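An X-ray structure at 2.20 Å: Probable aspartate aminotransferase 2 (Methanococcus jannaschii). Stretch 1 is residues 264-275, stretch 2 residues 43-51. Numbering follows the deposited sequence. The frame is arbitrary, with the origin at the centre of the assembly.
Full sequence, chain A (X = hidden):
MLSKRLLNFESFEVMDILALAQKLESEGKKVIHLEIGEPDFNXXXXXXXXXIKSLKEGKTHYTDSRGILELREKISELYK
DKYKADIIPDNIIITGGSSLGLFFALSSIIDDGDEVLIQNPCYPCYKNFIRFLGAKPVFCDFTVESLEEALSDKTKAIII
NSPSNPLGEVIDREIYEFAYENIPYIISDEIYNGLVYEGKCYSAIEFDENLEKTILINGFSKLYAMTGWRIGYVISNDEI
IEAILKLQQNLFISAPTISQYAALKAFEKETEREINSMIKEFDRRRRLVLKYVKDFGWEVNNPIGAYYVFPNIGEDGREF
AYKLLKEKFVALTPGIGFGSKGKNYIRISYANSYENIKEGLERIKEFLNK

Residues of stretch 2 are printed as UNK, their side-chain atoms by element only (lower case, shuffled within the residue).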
# COMPACT_ATOMS: atom_id res chain seq x y z
N LEU A 264 -0.66 -3.22 19.14
CA LEU A 264 -1.39 -3.82 20.25
C LEU A 264 -1.15 -3.00 21.53
O LEU A 264 -2.05 -2.88 22.36
CB LEU A 264 -0.93 -5.27 20.48
CG LEU A 264 -1.24 -6.27 19.37
CD1 LEU A 264 -0.52 -7.58 19.65
CD2 LEU A 264 -2.73 -6.48 19.26
N LYS A 265 0.04 -2.43 21.66
CA LYS A 265 0.36 -1.63 22.83
C LYS A 265 -0.27 -0.23 22.84
O LYS A 265 -0.14 0.52 23.81
CB LYS A 265 1.88 -1.52 22.99
CG LYS A 265 2.54 -2.83 23.41
CD LYS A 265 2.02 -3.27 24.77
CE LYS A 265 2.49 -4.67 25.12
NZ LYS A 265 1.83 -5.71 24.28
N ALA A 266 -0.98 0.12 21.77
CA ALA A 266 -1.61 1.43 21.70
C ALA A 266 -2.78 1.54 22.68
O ALA A 266 -3.19 2.64 23.04
CB ALA A 266 -2.09 1.71 20.28
N PHE A 267 -3.31 0.40 23.10
CA PHE A 267 -4.45 0.38 24.01
C PHE A 267 -4.05 0.13 25.46
O PHE A 267 -4.86 -0.30 26.27
CB PHE A 267 -5.45 -0.69 23.57
CG PHE A 267 -5.80 -0.63 22.11
CD1 PHE A 267 -5.16 -1.47 21.20
CD2 PHE A 267 -6.73 0.29 21.64
CE1 PHE A 267 -5.45 -1.40 19.84
CE2 PHE A 267 -7.03 0.36 20.28
CZ PHE A 267 -6.39 -0.48 19.38
N GLU A 268 -2.79 0.42 25.77
CA GLU A 268 -2.27 0.23 27.11
C GLU A 268 -2.45 1.51 27.92
O GLU A 268 -2.49 2.61 27.35
CB GLU A 268 -0.78 -0.12 27.04
CG GLU A 268 -0.35 -1.26 27.95
CD GLU A 268 -0.95 -2.60 27.54
OE1 GLU A 268 -0.62 -3.62 28.18
OE2 GLU A 268 -1.75 -2.62 26.59
N LYS A 269 -2.56 1.36 29.23
CA LYS A 269 -2.73 2.51 30.13
C LYS A 269 -1.61 3.51 29.91
O LYS A 269 -1.86 4.70 29.73
CB LYS A 269 -2.71 2.06 31.59
CG LYS A 269 -3.82 1.10 31.98
CD LYS A 269 -5.19 1.75 31.94
CE LYS A 269 -6.26 0.78 32.43
NZ LYS A 269 -7.63 1.37 32.37
N GLU A 270 -0.37 3.04 29.94
CA GLU A 270 0.76 3.93 29.74
C GLU A 270 0.66 4.72 28.43
O GLU A 270 0.92 5.92 28.41
CB GLU A 270 2.07 3.14 29.76
CG GLU A 270 3.27 3.97 29.30
CD GLU A 270 3.49 5.22 30.14
OE1 GLU A 270 4.25 6.11 29.70
OE2 GLU A 270 2.90 5.32 31.24
N THR A 271 0.27 4.06 27.35
CA THR A 271 0.15 4.75 26.07
C THR A 271 -0.93 5.82 26.08
O THR A 271 -0.69 6.95 25.65
CB THR A 271 -0.14 3.77 24.91
OG1 THR A 271 0.95 2.85 24.78
CG2 THR A 271 -0.32 4.54 23.60
N GLU A 272 -2.12 5.48 26.57
CA GLU A 272 -3.20 6.45 26.61
C GLU A 272 -2.76 7.64 27.46
O GLU A 272 -3.21 8.77 27.27
CB GLU A 272 -4.48 5.84 27.18
CG GLU A 272 -4.40 5.47 28.65
CD GLU A 272 -5.74 5.01 29.20
OE1 GLU A 272 -6.70 5.81 29.18
OE2 GLU A 272 -5.83 3.85 29.66
N ARG A 273 -1.86 7.37 28.41
CA ARG A 273 -1.35 8.42 29.27
C ARG A 273 -0.62 9.42 28.37
O ARG A 273 -0.88 10.62 28.41
CB ARG A 273 -0.36 7.84 30.27
CG ARG A 273 0.03 8.79 31.40
CD ARG A 273 -1.12 8.93 32.38
NE ARG A 273 -1.43 7.66 33.04
CZ ARG A 273 -2.49 7.45 33.81
NH1 ARG A 273 -3.37 8.42 34.01
NH2 ARG A 273 -2.69 6.26 34.37
N GLU A 274 0.28 8.89 27.55
CA GLU A 274 1.07 9.71 26.64
C GLU A 274 0.25 10.44 25.60
O GLU A 274 0.54 11.60 25.28
CB GLU A 274 2.15 8.84 25.98
CG GLU A 274 3.21 8.37 26.98
CD GLU A 274 4.19 7.37 26.39
OE1 GLU A 274 4.78 7.66 25.32
OE2 GLU A 274 4.39 6.30 27.01
N ILE A 275 -0.79 9.80 25.06
CA ILE A 275 -1.62 10.46 24.06
C ILE A 275 -2.40 11.62 24.68
O ILE A 275 -2.62 12.64 24.04
CB ILE A 275 -2.59 9.45 23.37
CG1 ILE A 275 -1.85 8.69 22.26
CG2 ILE A 275 -3.77 10.17 22.73
CD1 ILE A 275 -0.71 7.84 22.76
N UNK A 43 6.55 8.30 18.29
CA UNK A 43 5.56 7.31 18.68
C UNK A 43 5.70 6.95 20.16
O UNK A 43 6.77 6.75 20.70
c UNK A 43 5.67 6.03 17.86
c UNK A 43 4.64 5.01 18.32
o UNK A 43 5.46 6.33 16.47
N UNK A 44 4.52 6.84 20.85
CA UNK A 44 4.58 6.49 22.25
C UNK A 44 5.50 5.30 22.54
O UNK A 44 5.51 4.30 21.82
c UNK A 44 2.31 6.31 21.40
c UNK A 44 3.08 7.25 20.52
c UNK A 44 3.12 6.26 22.68
N UNK A 45 6.26 5.44 23.62
CA UNK A 45 7.25 4.45 24.05
C UNK A 45 6.79 3.00 24.10
O UNK A 45 7.48 2.12 23.57
c UNK A 45 10.85 3.69 27.54
c UNK A 45 9.08 4.07 25.79
c UNK A 45 7.83 4.84 25.41
n UNK A 45 12.00 4.24 26.78
c UNK A 45 9.55 4.41 27.19
N UNK A 46 5.66 2.71 24.76
CA UNK A 46 5.25 1.31 24.79
C UNK A 46 5.05 0.69 23.40
O UNK A 46 5.22 -0.51 23.23
c UNK A 46 3.55 2.76 25.65
c UNK A 46 3.97 1.33 25.64
c UNK A 46 4.83 3.53 25.65
N UNK A 47 4.70 1.53 22.42
CA UNK A 47 4.50 1.05 21.06
C UNK A 47 5.87 0.78 20.43
O UNK A 47 6.08 -0.26 19.80
c UNK A 47 3.70 1.60 18.73
c UNK A 47 2.29 2.22 20.71
c UNK A 47 1.48 3.31 20.04
c UNK A 47 3.72 2.07 20.18
N UNK A 48 6.80 1.72 20.60
CA UNK A 48 8.15 1.56 20.07
C UNK A 48 8.81 0.29 20.61
O UNK A 48 9.38 -0.50 19.84
c UNK A 48 8.62 4.00 19.60
c UNK A 48 9.04 2.78 20.42
c UNK A 48 10.52 2.46 20.16
N UNK A 49 8.73 0.08 21.93
CA UNK A 49 9.34 -1.11 22.54
C UNK A 49 8.74 -2.42 22.03
O UNK A 49 9.46 -3.40 21.83
o UNK A 49 9.65 0.55 25.81
c UNK A 49 9.23 -1.05 24.08
o UNK A 49 10.87 0.69 24.02
c UNK A 49 9.97 0.15 24.68
N UNK A 50 7.44 -2.43 21.80
CA UNK A 50 6.78 -3.63 21.30
C UNK A 50 7.26 -3.92 19.88
O UNK A 50 7.35 -5.08 19.46
c UNK A 50 4.45 -4.69 21.17
o UNK A 50 5.34 -5.45 23.24
c UNK A 50 4.93 -5.78 22.11
c UNK A 50 5.26 -3.42 21.32
o UNK A 50 4.88 -6.97 21.72
N UNK A 51 7.58 -2.86 19.14
CA UNK A 51 8.08 -3.03 17.79
C UNK A 51 9.47 -3.63 17.85
O UNK A 51 9.83 -4.50 17.05

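Position 43 carries three side-chain atoms, a first carbon bearing one oxygen and one carbon. None reaches stretch 1, and the oxygen is hydrogen-bonded elsewhere in the structure. A β-branched hydroxyl side chain of this size is threonine, Thr43.

At position 44 three carbons close a ring onto the backbone nitrogen. The ring points toward stretch 1, where one of its carbons approaches Ile275 and Thr271. The closed ring identifies proline. Pro44 CG lies 3.6 Å from Ile275 CD1 and 3.9 Å from Thr271 CG2. The residue occupies the N-cap position, and Pro44 O accepts a hydrogen bond from the backbone N of position 47 at 2.9 Å.

Position 45 has four carbons in a row ending in nitrogen. The amine leads away from stretch 1, and the backbone meets Glu274 instead. Only lysine matches this unbranched chain. Lys45 N donates a hydrogen bond to Glu274 OE1 at 3.2 Å. This NH lies in the first turn of its helix, where no preceding turn supplies a carbonyl, and the carboxylate takes that place.

Position 46 again shows three carbons in a ring closed onto the backbone nitrogen. The ring lies against Glu270 and Glu274, and it marks a second proline. Pro46 CG is 3.9 Å from Glu270 CG and Pro46 CD 3.1 Å from Glu274 OE2, while Pro46 O is 3.5 Å from Lys265 CB.

The four carbons at position 47 fork at the first, with one arm two carbons long. The CA-to-CB bond points sideways, but the end of the side chain comes nearer to stretch 1, reaching Ala266 and Thr271. This is isoleucine, and Ile47 CD1 lies 3.9 Å from Ala266 CB and 4.2 Å from Thr271 CG2.

At position 48 one carbon carries two others and is out of reach of stretch 1; the pattern is that of valine, Val48. Position 49 has two carbons, the second carrying two oxygens, a carboxylate that makes no contact with stretch 1: aspartate, Asp49.

Position 50 has three carbons, the third with two oxygens, and the chain packs against Lys265. It is glutamate. Glu50 CG lies 3.5 Å from Lys265 CG, and Glu50 OE1 forms a long salt bridge with Lys265 NZ at 3.7 Å. Position 51 has no side-chain atoms and is Gly51.

The contact therefore combines polar links at Glu274 and Lys265 with an apolar patch beside them. Ala266, Thr271 and Ile275 meet Pro44 and Ile47, while Glu274 engages the start of the helix and Lys265 lies along its next turn. The two helices run at 131°, and together the stretches bury 461 Å².

Stretch 2, residues 43-51: TPKPIVDEG
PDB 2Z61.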